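Local coordinates for putative immunoglobulin A1 protease (Bacteroides ovatus, PDB 3N6Z), which is of unknown function but may act as a peptidase, its chain coiling into a solenoid of stacked parallel beta-strands, at residues L38-N43 with M51-T56; T56-M61 with I79-I84; R62-S67 with V71-G76; Q88-S93 with Y98-D103; H107-F112 with P120-V125. One frame throughout, in Å; residues are numbered along the deposited sequence. Where two conformers were deposited one is given.

Interaction 1. Residues L38-N43 with M51-T56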
# COMPACT_ATOMS: atom_id res chain seq x y z
N LEU A 38 13.36 -9.94 -23.66
CA LEU A 38 12.22 -9.29 -23.00
C LEU A 38 12.67 -8.31 -21.91
O LEU A 38 11.93 -7.38 -21.60
CB LEU A 38 11.27 -10.34 -22.39
CG LEU A 38 10.51 -11.25 -23.35
CD1 LEU A 38 9.64 -12.24 -22.53
CD2 LEU A 38 9.68 -10.46 -24.27
N PHE A 39 13.86 -8.54 -21.35
CA PHE A 39 14.46 -7.70 -20.30
C PHE A 39 15.90 -7.39 -20.71
O PHE A 39 16.47 -8.04 -21.60
CB PHE A 39 14.43 -8.42 -18.94
CG PHE A 39 13.03 -8.72 -18.51
CD1 PHE A 39 12.27 -7.74 -17.85
CD2 PHE A 39 12.43 -9.91 -18.84
CE1 PHE A 39 10.98 -7.99 -17.53
CE2 PHE A 39 11.12 -10.14 -18.51
CZ PHE A 39 10.40 -9.19 -17.87
N GLU A 40 16.50 -6.43 -20.02
CA GLU A 40 17.88 -6.04 -20.31
C GLU A 40 18.83 -7.21 -20.07
O GLU A 40 19.79 -7.42 -20.83
CB GLU A 40 18.31 -4.82 -19.47
CG GLU A 40 19.83 -4.50 -19.39
CD GLU A 40 20.49 -4.08 -20.70
OE1 GLU A 40 19.79 -3.70 -21.66
OE2 GLU A 40 21.74 -4.13 -20.76
N LYS A 41 18.58 -7.96 -19.00
CA LYS A 41 19.39 -9.11 -18.61
C LYS A 41 18.62 -9.88 -17.53
O LYS A 41 17.57 -9.41 -17.05
CB LYS A 41 20.78 -8.70 -18.10
CG LYS A 41 20.78 -7.87 -16.85
CD LYS A 41 22.21 -7.49 -16.40
CE LYS A 41 22.19 -6.74 -15.07
NZ LYS A 41 23.54 -6.34 -14.53
N GLY A 42 19.15 -11.02 -17.11
CA GLY A 42 18.61 -11.83 -16.03
C GLY A 42 17.75 -12.99 -16.48
O GLY A 42 17.41 -13.13 -17.67
N ASN A 43 17.46 -13.88 -15.53
CA ASN A 43 16.63 -15.08 -15.76
C ASN A 43 15.55 -15.26 -14.70
O ASN A 43 14.92 -16.31 -14.63
CB ASN A 43 17.52 -16.32 -15.91
CG ASN A 43 18.19 -16.70 -14.62
OD1 ASN A 43 17.97 -16.04 -13.58
ND2 ASN A 43 18.97 -17.79 -14.64
N MSE A 51 16.00 -7.62 -15.22
CA MSE A 51 16.35 -6.21 -15.09
C MSE A 51 15.51 -5.38 -16.07
O MSE A 51 15.54 -5.65 -17.29
CB MSE A 51 17.86 -6.03 -15.32
CG MSE A 51 18.38 -4.65 -15.01
SE MSE A 51 18.30 -4.16 -13.16
CE MSE A 51 19.78 -5.27 -12.54
N ILE A 52 14.79 -4.40 -15.51
CA ILE A 52 13.79 -3.63 -16.23
C ILE A 52 14.30 -2.20 -16.42
O ILE A 52 14.59 -1.49 -15.44
CB ILE A 52 12.48 -3.61 -15.45
CG1 ILE A 52 11.91 -5.03 -15.30
CG2 ILE A 52 11.44 -2.63 -16.07
CD1 ILE A 52 10.94 -5.17 -14.10
N MSE A 53 14.39 -1.77 -17.68
CA MSE A 53 14.95 -0.45 -18.03
C MSE A 53 13.97 0.53 -18.64
O MSE A 53 14.30 1.71 -18.78
CB MSE A 53 16.12 -0.63 -19.01
CG MSE A 53 17.27 -1.51 -18.47
SE MSE A 53 18.13 -0.76 -16.95
CE MSE A 53 18.97 0.77 -17.76
N ASN A 54 12.80 0.07 -19.03
CA ASN A 54 11.79 0.93 -19.65
C ASN A 54 10.41 0.31 -19.48
O ASN A 54 10.29 -0.81 -18.95
CB ASN A 54 12.15 1.21 -21.12
CG ASN A 54 12.18 -0.02 -21.96
OD1 ASN A 54 11.30 -0.87 -21.86
ND2 ASN A 54 13.14 -0.10 -22.86
N ALA A 55 9.37 1.00 -19.92
CA ALA A 55 7.99 0.53 -19.72
C ALA A 55 7.62 -0.64 -20.60
O ALA A 55 6.73 -1.42 -20.25
CB ALA A 55 6.99 1.67 -19.90
N THR A 56 8.29 -0.80 -21.73
CA THR A 56 7.99 -1.96 -22.57
C THR A 56 8.45 -3.22 -21.82
O THR A 56 7.74 -4.24 -21.77
CB THR A 56 8.69 -1.87 -23.90
OG1 THR A 56 8.31 -0.66 -24.55
CG2 THR A 56 8.34 -3.06 -24.79

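Interaction 2. Residues T56-M61 with I79-I84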
# COMPACT_ATOMS: atom_id res chain seq x y z
N THR A 56 8.29 -0.80 -21.73
CA THR A 56 7.99 -1.96 -22.57
C THR A 56 8.45 -3.22 -21.82
O THR A 56 7.74 -4.24 -21.77
CB THR A 56 8.69 -1.87 -23.90
OG1 THR A 56 8.31 -0.66 -24.55
CG2 THR A 56 8.34 -3.06 -24.79
N GLN A 57 9.62 -3.14 -21.20
CA GLN A 57 10.11 -4.24 -20.38
C GLN A 57 9.22 -4.49 -19.15
O GLN A 57 8.99 -5.64 -18.77
CB GLN A 57 11.58 -4.03 -20.01
CG GLN A 57 12.53 -4.10 -21.22
CD GLN A 57 13.98 -3.86 -20.89
OE1 GLN A 57 14.33 -3.63 -19.77
NE2 GLN A 57 14.82 -3.85 -21.90
N ILE A 58 8.73 -3.45 -18.50
CA ILE A 58 7.86 -3.66 -17.37
C ILE A 58 6.57 -4.39 -17.79
O ILE A 58 6.03 -5.21 -17.02
CB ILE A 58 7.59 -2.36 -16.54
CG1 ILE A 58 7.51 -2.67 -15.04
CG2 ILE A 58 6.37 -1.63 -17.01
CD1 ILE A 58 7.56 -1.43 -14.16
N ARG A 59 6.13 -4.15 -19.02
CA ARG A 59 4.97 -4.86 -19.57
C ARG A 59 5.27 -6.31 -19.94
O ARG A 59 4.34 -7.07 -20.17
CB ARG A 59 4.40 -4.08 -20.75
CG ARG A 59 3.76 -2.76 -20.29
CD ARG A 59 3.57 -1.76 -21.41
NE ARG A 59 2.67 -2.31 -22.41
CZ ARG A 59 3.01 -2.52 -23.69
NH1 ARG A 59 4.18 -2.11 -24.19
NH2 ARG A 59 2.13 -3.09 -24.49
N ASN A 60 6.52 -6.72 -19.93
CA ASN A 60 6.90 -8.13 -20.15
C ASN A 60 6.89 -8.96 -18.87
O ASN A 60 7.02 -10.19 -18.94
CB ASN A 60 8.26 -8.27 -20.87
CG ASN A 60 8.22 -7.74 -22.30
OD1 ASN A 60 7.16 -7.80 -22.97
ND2 ASN A 60 9.36 -7.23 -22.79
N MSE A 61 6.73 -8.33 -17.70
CA MSE A 61 6.74 -9.08 -16.44
C MSE A 61 5.72 -10.22 -16.49
O MSE A 61 6.00 -11.33 -16.04
CB MSE A 61 6.45 -8.20 -15.24
CG MSE A 61 7.52 -7.15 -14.97
SE MSE A 61 7.06 -5.99 -13.50
CE MSE A 61 7.14 -7.34 -12.08
N ILE A 79 10.95 4.28 -14.41
CA ILE A 79 10.08 3.77 -15.46
C ILE A 79 8.88 4.69 -15.58
O ILE A 79 8.14 4.87 -14.62
CB ILE A 79 9.59 2.34 -15.19
CG1 ILE A 79 10.78 1.42 -14.87
CG2 ILE A 79 8.73 1.83 -16.40
CD1 ILE A 79 11.77 1.18 -16.02
N ASP A 80 8.68 5.28 -16.73
CA ASP A 80 7.51 6.14 -16.95
C ASP A 80 6.54 5.37 -17.82
O ASP A 80 6.82 5.08 -18.99
CB ASP A 80 7.91 7.48 -17.58
CG ASP A 80 6.77 8.47 -17.64
OD1 ASP A 80 5.60 8.04 -17.68
OD2 ASP A 80 7.05 9.68 -17.69
N MSE A 81 5.38 5.04 -17.22
CA MSE A 81 4.34 4.25 -17.85
C MSE A 81 3.28 5.07 -18.58
O MSE A 81 2.21 4.55 -18.94
CB MSE A 81 3.71 3.31 -16.82
CG MSE A 81 4.69 2.24 -16.33
SE MSE A 81 3.92 0.99 -15.06
CE MSE A 81 2.84 0.01 -16.38
N ALA A 82 3.57 6.34 -18.87
CA ALA A 82 2.65 7.17 -19.65
C ALA A 82 2.31 6.49 -20.96
O ALA A 82 3.18 5.93 -21.62
CB ALA A 82 3.24 8.56 -19.88
N GLY A 83 1.03 6.57 -21.34
CA GLY A 83 0.59 5.99 -22.58
C GLY A 83 0.32 4.51 -22.57
O GLY A 83 -0.09 3.95 -23.61
N ILE A 84 0.52 3.86 -21.42
CA ILE A 84 0.28 2.41 -21.27
C ILE A 84 -1.14 2.21 -20.78
O ILE A 84 -1.47 2.61 -19.65
CB ILE A 84 1.27 1.74 -20.28
CG1 ILE A 84 2.73 1.92 -20.74
CG2 ILE A 84 0.91 0.25 -20.04
CD1 ILE A 84 2.97 1.63 -22.19

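Interaction 3. Residues R62-S67 with V71-G76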
# COMPACT_ATOMS: atom_id res chain seq x y z
N ARG A 62 4.51 -9.92 -16.95
CA ARG A 62 3.44 -10.93 -16.92
C ARG A 62 3.79 -12.18 -17.72
O ARG A 62 3.34 -13.29 -17.40
CB ARG A 62 2.15 -10.33 -17.44
CG ARG A 62 2.20 -9.83 -18.85
CD ARG A 62 0.74 -9.52 -19.18
NE ARG A 62 0.49 -8.23 -19.76
CZ ARG A 62 -0.63 -7.49 -19.59
NH1 ARG A 62 -1.65 -7.82 -18.74
NH2 ARG A 62 -0.68 -6.36 -20.27
N SER A 63 4.63 -12.03 -18.74
CA SER A 63 4.98 -13.12 -19.66
C SER A 63 5.96 -14.12 -19.05
O SER A 63 6.13 -15.19 -19.57
CB SER A 63 5.56 -12.53 -20.94
OG SER A 63 4.72 -11.49 -21.47
N VAL A 64 6.64 -13.72 -17.96
CA VAL A 64 7.71 -14.56 -17.39
C VAL A 64 7.43 -15.01 -15.95
O VAL A 64 8.27 -15.66 -15.30
CB VAL A 64 9.10 -13.85 -17.49
CG1 VAL A 64 9.53 -13.68 -18.94
CG2 VAL A 64 9.11 -12.54 -16.67
N LEU A 65 6.23 -14.73 -15.45
CA LEU A 65 5.77 -15.27 -14.16
C LEU A 65 5.68 -16.81 -14.24
O LEU A 65 5.44 -17.37 -15.32
CB LEU A 65 4.45 -14.67 -13.76
CG LEU A 65 4.47 -13.14 -13.51
CD1 LEU A 65 3.04 -12.64 -13.25
CD2 LEU A 65 5.45 -12.73 -12.36
N LYS A 66 5.88 -17.48 -13.12
CA LYS A 66 5.88 -18.95 -13.04
C LYS A 66 5.02 -19.40 -11.87
O LYS A 66 5.20 -18.98 -10.72
CB LYS A 66 7.30 -19.48 -12.89
CG LYS A 66 8.19 -19.22 -14.09
CD LYS A 66 9.65 -19.62 -13.89
CE LYS A 66 9.83 -21.10 -13.85
NZ LYS A 66 11.32 -21.42 -13.74
N SER A 67 4.03 -20.25 -12.16
CA SER A 67 3.12 -20.76 -11.15
C SER A 67 3.81 -21.63 -10.08
O SER A 67 3.34 -21.73 -8.95
CB SER A 67 1.98 -21.55 -11.83
OG SER A 67 2.46 -22.72 -12.48
N VAL A 71 9.45 -15.49 -8.90
CA VAL A 71 10.26 -14.89 -9.95
C VAL A 71 10.71 -13.49 -9.48
O VAL A 71 9.95 -12.74 -8.86
CB VAL A 71 9.49 -14.85 -11.31
CG1 VAL A 71 10.30 -14.11 -12.39
CG2 VAL A 71 9.16 -16.27 -11.75
N TYR A 72 11.97 -13.19 -9.75
CA TYR A 72 12.69 -12.01 -9.25
C TYR A 72 12.85 -10.97 -10.37
O TYR A 72 13.31 -11.30 -11.48
CB TYR A 72 14.09 -12.37 -8.74
CG TYR A 72 14.11 -13.21 -7.48
CD1 TYR A 72 13.67 -14.53 -7.48
CD2 TYR A 72 14.55 -12.66 -6.29
CE1 TYR A 72 13.71 -15.30 -6.32
CE2 TYR A 72 14.59 -13.42 -5.14
CZ TYR A 72 14.14 -14.71 -5.14
OH TYR A 72 14.20 -15.46 -3.96
N PHE A 73 12.55 -9.73 -10.02
CA PHE A 73 12.62 -8.58 -10.90
C PHE A 73 13.33 -7.45 -10.17
O PHE A 73 13.19 -7.26 -8.95
CB PHE A 73 11.23 -8.07 -11.28
CG PHE A 73 10.36 -9.08 -11.97
CD1 PHE A 73 9.52 -9.91 -11.25
CD2 PHE A 73 10.37 -9.20 -13.36
CE1 PHE A 73 8.69 -10.80 -11.87
CE2 PHE A 73 9.53 -10.10 -13.99
CZ PHE A 73 8.70 -10.90 -13.25
N GLN A 74 14.00 -6.60 -10.95
CA GLN A 74 14.67 -5.41 -10.43
C GLN A 74 14.56 -4.27 -11.44
O GLN A 74 14.69 -4.49 -12.64
CB GLN A 74 16.13 -5.73 -10.13
CG GLN A 74 16.85 -4.65 -9.34
CD GLN A 74 18.16 -5.14 -8.76
OE1 GLN A 74 18.25 -6.26 -8.19
NE2 GLN A 74 19.19 -4.32 -8.88
N LEU A 75 14.32 -3.06 -10.94
CA LEU A 75 14.42 -1.88 -11.81
C LEU A 75 15.86 -1.42 -11.89
O LEU A 75 16.53 -1.31 -10.85
CB LEU A 75 13.58 -0.72 -11.29
CG LEU A 75 12.06 -0.97 -11.15
CD1 LEU A 75 11.37 0.32 -10.67
CD2 LEU A 75 11.48 -1.42 -12.51
N GLY A 76 16.29 -1.09 -13.10
CA GLY A 76 17.62 -0.50 -13.35
C GLY A 76 17.56 0.96 -13.75
O GLY A 76 18.60 1.57 -14.02

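Interaction 4. Residues Q88-S93 with Y98-D103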
# COMPACT_ATOMS: atom_id res chain seq x y z
N GLN A 88 -3.08 -5.09 -16.62
CA GLN A 88 -3.92 -5.70 -15.61
C GLN A 88 -2.95 -6.27 -14.57
O GLN A 88 -1.79 -6.58 -14.86
CB GLN A 88 -4.87 -6.74 -16.21
CG GLN A 88 -5.85 -6.10 -17.21
CD GLN A 88 -6.89 -7.07 -17.75
OE1 GLN A 88 -6.94 -8.22 -17.35
NE2 GLN A 88 -7.75 -6.58 -18.63
N SER A 89 -3.41 -6.37 -13.34
CA SER A 89 -2.52 -6.71 -12.24
C SER A 89 -1.79 -8.03 -12.46
O SER A 89 -2.34 -8.97 -13.07
CB SER A 89 -3.27 -6.71 -10.93
OG SER A 89 -4.17 -7.79 -10.85
N LEU A 90 -0.55 -8.10 -12.00
CA LEU A 90 0.30 -9.26 -12.32
C LEU A 90 -0.24 -10.57 -11.79
O LEU A 90 -0.15 -11.59 -12.49
CB LEU A 90 1.72 -9.00 -11.79
CG LEU A 90 2.48 -7.90 -12.51
CD1 LEU A 90 3.63 -7.36 -11.68
CD2 LEU A 90 2.97 -8.44 -13.86
N ASN A 91 -0.78 -10.53 -10.57
CA ASN A 91 -1.20 -11.77 -9.90
C ASN A 91 -2.60 -11.68 -9.32
O ASN A 91 -2.92 -12.37 -8.36
CB ASN A 91 -0.21 -12.15 -8.81
CG ASN A 91 -0.41 -13.56 -8.26
OD1 ASN A 91 -0.62 -14.51 -9.03
ND2 ASN A 91 -0.33 -13.70 -6.94
N GLY A 92 -3.45 -10.86 -9.95
CA GLY A 92 -4.81 -10.70 -9.43
C GLY A 92 -5.85 -11.69 -9.84
O GLY A 92 -6.93 -11.70 -9.27
N SER A 93 -5.55 -12.53 -10.82
CA SER A 93 -6.55 -13.47 -11.32
C SER A 93 -6.27 -14.93 -10.93
O SER A 93 -5.25 -15.26 -10.30
CB SER A 93 -6.68 -13.30 -12.82
OG SER A 93 -5.52 -13.69 -13.50
N TYR A 98 1.26 -16.74 -8.72
CA TYR A 98 2.58 -16.19 -9.04
C TYR A 98 3.18 -15.44 -7.87
O TYR A 98 2.75 -14.32 -7.58
CB TYR A 98 2.43 -15.23 -10.22
CG TYR A 98 1.87 -15.87 -11.48
CD1 TYR A 98 2.41 -17.04 -12.00
CD2 TYR A 98 0.82 -15.29 -12.14
CE1 TYR A 98 1.91 -17.60 -13.17
CE2 TYR A 98 0.32 -15.82 -13.31
CZ TYR A 98 0.86 -16.98 -13.82
OH TYR A 98 0.40 -17.54 -14.99
N GLU A 99 4.24 -16.00 -7.27
CA GLU A 99 5.01 -15.33 -6.26
C GLU A 99 6.04 -14.42 -6.93
O GLU A 99 6.61 -14.77 -7.98
CB GLU A 99 5.71 -16.33 -5.35
CG GLU A 99 4.74 -17.20 -4.55
CD GLU A 99 5.40 -18.39 -3.91
OE1 GLU A 99 6.59 -18.29 -3.54
OE2 GLU A 99 4.70 -19.41 -3.74
N ILE A 100 6.30 -13.27 -6.31
CA ILE A 100 7.14 -12.23 -6.91
C ILE A 100 8.06 -11.60 -5.88
O ILE A 100 7.66 -11.33 -4.74
CB ILE A 100 6.27 -11.11 -7.56
CG1 ILE A 100 5.42 -11.67 -8.70
CG2 ILE A 100 7.14 -9.93 -8.03
CD1 ILE A 100 4.32 -10.73 -9.19
N ASP A 101 9.31 -11.44 -6.27
CA ASP A 101 10.29 -10.61 -5.55
C ASP A 101 10.60 -9.43 -6.46
O ASP A 101 11.10 -9.62 -7.55
CB ASP A 101 11.57 -11.39 -5.20
CG ASP A 101 12.46 -10.60 -4.29
OD1 ASP A 101 13.21 -9.76 -4.81
OD2 ASP A 101 12.39 -10.80 -3.06
N PHE A 102 10.30 -8.23 -5.99
CA PHE A 102 10.47 -7.01 -6.77
C PHE A 102 11.32 -6.02 -5.98
O PHE A 102 10.97 -5.65 -4.85
CB PHE A 102 9.10 -6.40 -7.09
CG PHE A 102 9.17 -5.24 -8.07
CD1 PHE A 102 9.43 -3.96 -7.63
CD2 PHE A 102 9.02 -5.46 -9.43
CE1 PHE A 102 9.50 -2.89 -8.52
CE2 PHE A 102 9.11 -4.44 -10.32
CZ PHE A 102 9.34 -3.14 -9.86
N ASP A 103 12.44 -5.61 -6.57
CA ASP A 103 13.31 -4.60 -5.98
C ASP A 103 13.39 -3.41 -6.93
O ASP A 103 13.94 -3.52 -8.02
CB ASP A 103 14.70 -5.19 -5.73
CG ASP A 103 15.65 -4.21 -5.06
OD1 ASP A 103 15.22 -3.12 -4.61
OD2 ASP A 103 16.85 -4.58 -4.96

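Interaction 5. Residues H107-F112 with P120-V125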
# COMPACT_ATOMS: atom_id res chain seq x y z
N HIS A 107 14.33 3.41 -7.41
CA HIS A 107 13.77 4.07 -8.57
C HIS A 107 12.27 4.27 -8.42
O HIS A 107 11.62 3.68 -7.54
CB HIS A 107 14.07 3.27 -9.85
CG HIS A 107 15.52 3.08 -10.11
ND1 HIS A 107 16.33 4.07 -10.62
CD2 HIS A 107 16.31 2.00 -9.94
CE1 HIS A 107 17.56 3.60 -10.73
NE2 HIS A 107 17.58 2.35 -10.34
N VAL A 108 11.73 5.08 -9.32
CA VAL A 108 10.29 5.34 -9.34
C VAL A 108 9.65 4.83 -10.62
O VAL A 108 10.27 4.79 -11.69
CB VAL A 108 9.94 6.83 -9.10
CG1 VAL A 108 10.44 7.28 -7.69
CG2 VAL A 108 10.46 7.71 -10.21
N ILE A 109 8.39 4.44 -10.49
CA ILE A 109 7.49 4.11 -11.58
C ILE A 109 6.47 5.25 -11.65
O ILE A 109 5.71 5.49 -10.69
CB ILE A 109 6.78 2.78 -11.34
CG1 ILE A 109 7.78 1.63 -11.22
CG2 ILE A 109 5.76 2.48 -12.48
CD1 ILE A 109 7.19 0.30 -10.76
N LYS A 110 6.47 5.97 -12.75
CA LYS A 110 5.63 7.17 -12.93
C LYS A 110 4.44 6.88 -13.82
O LYS A 110 4.52 6.12 -14.79
CB LYS A 110 6.45 8.32 -13.56
CG LYS A 110 7.67 8.73 -12.83
CD LYS A 110 8.21 10.10 -13.33
CE LYS A 110 7.24 11.24 -13.07
NZ LYS A 110 7.96 12.57 -13.06
N ASN A 111 3.32 7.55 -13.52
CA ASN A 111 2.16 7.58 -14.42
C ASN A 111 1.55 6.19 -14.67
O ASN A 111 1.04 5.90 -15.75
CB ASN A 111 2.53 8.29 -15.75
CG ASN A 111 3.06 9.69 -15.50
OD1 ASN A 111 2.52 10.42 -14.65
ND2 ASN A 111 4.13 10.06 -16.19
N PHE A 112 1.65 5.32 -13.67
CA PHE A 112 1.01 4.01 -13.71
C PHE A 112 -0.50 4.14 -13.59
O PHE A 112 -0.98 4.82 -12.69
CB PHE A 112 1.58 3.13 -12.59
CG PHE A 112 0.79 1.88 -12.34
CD1 PHE A 112 0.62 0.95 -13.35
CD2 PHE A 112 0.27 1.59 -11.09
CE1 PHE A 112 -0.11 -0.21 -13.13
CE2 PHE A 112 -0.47 0.42 -10.85
CZ PHE A 112 -0.64 -0.49 -11.88
N PRO A 120 -7.36 -4.27 -9.71
CA PRO A 120 -6.54 -3.24 -10.36
C PRO A 120 -5.55 -2.60 -9.38
O PRO A 120 -5.94 -2.10 -8.33
CB PRO A 120 -7.57 -2.22 -10.85
CG PRO A 120 -8.86 -2.93 -10.89
CD PRO A 120 -8.80 -4.04 -9.90
N SER A 121 -4.28 -2.63 -9.76
CA SER A 121 -3.13 -2.36 -8.94
C SER A 121 -1.91 -2.91 -9.69
O SER A 121 -2.04 -3.57 -10.73
CB SER A 121 -3.21 -3.07 -7.57
OG SER A 121 -3.20 -4.47 -7.71
N PHE A 122 -0.70 -2.69 -9.14
CA PHE A 122 0.47 -3.19 -9.81
C PHE A 122 0.51 -4.74 -9.73
O PHE A 122 0.54 -5.41 -10.77
CB PHE A 122 1.75 -2.54 -9.26
CG PHE A 122 2.96 -2.76 -10.13
CD1 PHE A 122 3.14 -2.05 -11.31
CD2 PHE A 122 3.92 -3.65 -9.75
CE1 PHE A 122 4.26 -2.26 -12.12
CE2 PHE A 122 5.05 -3.85 -10.55
CZ PHE A 122 5.21 -3.13 -11.71
N PHE A 123 0.47 -5.29 -8.52
CA PHE A 123 0.66 -6.73 -8.29
C PHE A 123 -0.65 -7.52 -8.24
O PHE A 123 -0.61 -8.75 -8.46
CB PHE A 123 1.45 -7.01 -7.02
CG PHE A 123 2.86 -6.52 -7.06
CD1 PHE A 123 3.80 -7.09 -7.90
CD2 PHE A 123 3.25 -5.46 -6.27
CE1 PHE A 123 5.09 -6.61 -7.95
CE2 PHE A 123 4.55 -4.98 -6.29
CZ PHE A 123 5.47 -5.57 -7.13
N GLY A 124 -1.77 -6.89 -7.85
CA GLY A 124 -3.02 -7.61 -7.66
C GLY A 124 -3.09 -8.32 -6.32
O GLY A 124 -3.78 -7.84 -5.40
N VAL A 125 -2.32 -9.39 -6.21
CA VAL A 125 -2.09 -10.11 -4.97
C VAL A 125 -0.58 -10.33 -4.88
O VAL A 125 -0.03 -11.01 -5.75
CB VAL A 125 -2.84 -11.47 -4.90
CG1 VAL A 125 -2.41 -12.26 -3.64
CG2 VAL A 125 -4.37 -11.25 -4.97

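Interaction 1. Residues L38-N43 with M51-T56
Phe39 and Ile52 meet because each turns its leading carbon anti to its own carbonyl carbon (chi1 -61° and -62°), and the two side chains then run side by side in the same direction. Phe39 CD1 lies 3.7 Å from Ile52 CG1, which sits at the edge of the ring. Also at that edge, in the ring plane, is the carbonyl oxygen Met51 O. It approaches Phe39 CB to 3.4 Å and accepts the backbone bond Glu40 N to Met51 O, 3.0 Å. The return bond, Met51 N to Lys41 O, is also 3.0 Å and straighter, with 166° at the hydrogen. Outside this pair the contact is made by the carbon parts of longer side chains, most of them on exposed residues. Lys41 extends alongside the selenomethionine Met51, with Lys41 CG 3.8 Å from Met51 CB, while Glu40 CB rests 3.6 Å from CG of Met53, another selenomethionine. Glu40 then carries its carboxylate away from the contact. The loop 38-43 thus lies against strand 50-52, whose Ile52 bonds through its backbone to Gln74 of strand 71-75 and to Gly76 just past its end. Phe39 is enclosed further by Phe73 of that strand and Val64 of helix 61-64, and Asn54 caps the start of helix 55-58.

Interaction 2. Residues T56-M61 with I79-I84
The backbones keep well apart, Ile58 and Ile79 having their CA atoms 8.0 Å from each other, so side chains alone bridge helix 55-58 and the end of strand 79-80. Ile58 points two branches at different partners. Its CD1 reaches Ile79 CG2 at 4.1 Å, and Ile58 CG2 meets the methyl CE of the selenomethionine Met81 at 3.9 Å, the two side chains crossing at about a right angle. Met81 gets there by a bend at its last torsion (chi3 73°), which swings the methyl in toward the helix. Farther along, Arg59 uses its aliphatic part: Arg59 CD lies 3.5 Å from Ile84 CD1 and 3.6 Å from Ile84 CG2. A type II turn from Met81 to Ile84 brings that isoleucine round, and Ala82 N bonds to Asp80 OD1 in an Asx turn that overlaps its start. The contact is therefore made almost wholly by carbon, even where an arginine takes part: the methylenes of Arg59 pack on Ile84 while its guanidinium goes on to a salt bridge with Asp86, so one side chain serves both apolar and charged surroundings.

Interaction 3. Residues R62-S67 with V71-G76
Phe73 of strand 71-75 meets Val64, at the end of helix 61-64, and Leu65 just past it, and with Val71 it makes up the tight part of the contact. Its ring is met at the edge, near its plane, by two methyls: Val64 CG2 is 3.6 Å from Phe73 CE2, and Leu65 CD2 is 3.8 Å from Phe73 CE1. Thus neighbouring residues hold the far end of the ring from two sides of its CZ atom. In Leu65, CD1 runs on anti to CA (chi2 174°), and the other branch, CD2, is the one that meets the ring. Val71, buried as well, touches backbone with its CG2, which lies 3.7 Å from Val64 O and 3.8 Å from Lys66 N. Lys66 is the loose, solvent side. It runs across that methyl at about a right angle, with Lys66 CB 3.9 Å from Val71 CG2, and the exposed lysine then bends away with its amine. Carbon surfaces make up most of this contact, so it depends on shape and on the exclusion of water from Phe73 and Val71, while its lysine edge grades into solvent through methylenes.

Interaction 4. Residues Q88-S93 with Y98-D103
Asn91 and Tyr98 form the polar centre of this contact. Tyr98 N donates to Asn91 OD1 over 2.9 Å, fairly straight at 160°, but it arrives from above the amide's carbonyl plane, 49° out of it. The same oxygen lies 3.4 Å from Tyr98 CB and 3.5 Å from Tyr98 CD2, tucked beside the root of the phenol ring, whose plane is turned well away from that of the amide. Asn91 reaches the tyrosine backbone with CG set anti to its own N (chi1 -168°). Next to this polar group, Leu90 CB packs on Ile100 CD1 at 4.1 Å, and Leu90 O comes within 3.8 Å of Tyr98 CD2. In the second shell, the other end of the Asn91 amide is held as well: ND2 donates to Val125 O and to Phe96 O, so a buried side chain ties its own loop to the 96-98 chain and to Val125, and its rotation is fixed. The backbones of Leu90 and Asn91 also bond to Phe122 and Phe123, and Leu90 packs on Met61. Strand 100-105 lies between strands 71-75 and 125-131, all parallel, so the asparagine stitches a connecting loop to the chain leading into one of a stack of successive parallel strands, the arrangement of a beta-solenoid.

Interaction 5. Residues H107-F112 with P120-V125
Phe112 and Phe122 make a T-shaped pair, the edge of Phe122 turned to the face of Phe112. Their planes stand at 79° and the ring centres are 5.5 Å apart. Phe122 CD1 is the atom over that face, 4.1 Å above the plane and displaced toward the rim. Both residues set CG anti to the backbone N (chi1 167° for Phe112 and -166° for Phe122), and the side chains approach each other at a slant. The far end of Phe112 continues past its partner's ring to the backbone: Phe112 CZ lies 3.5 Å from Ser121 C, which sits in the ring plane at the edge, and also 3.5 Å from Phe122 N. Ile109 reaches the other end of Phe122 at about a right angle, its CD1 4.1 Å from Phe122 CZ. The turn that carries Phe122 holds an ST motif, in which Gly124 N donates to Ser121 OG at 2.8 Å. Trp87 joins the aromatic group, stacking on Phe122 and meeting Phe112 edge-to-face, while Phe135 adds another edge-to-face partner for Phe122. All four touching residues are buried, so the contact is held by aromatic and aliphatic carbon and by the edge of Phe112 packing on the Ser121-Phe122 peptide, with one edge C-H of Phe122, at CD1, lying over the pi face of Phe112 near its rim.

All five contacts lie on the same side of the chain's centre, toward the N-terminal end of the solenoid. Interactions 3 and 4 are closest, centres about 8 Å apart, joined by backbone bonds between the neighbouring strands 71-75 and 100-105. Interactions 1 and 2 share Thr56 and helix 55-58, and interaction 3 is nested in the loop that interaction 2 closes. Interaction 2 meets interaction 5 through paired strands 79-80 and 107-110, centres about 10 Å apart. The methyl of Met61, from 56-61, links three contacts, touching Phe73, Leu90 and Phe102. Interactions 1 and 5 do not touch; their nearest atoms are about 7 Å apart.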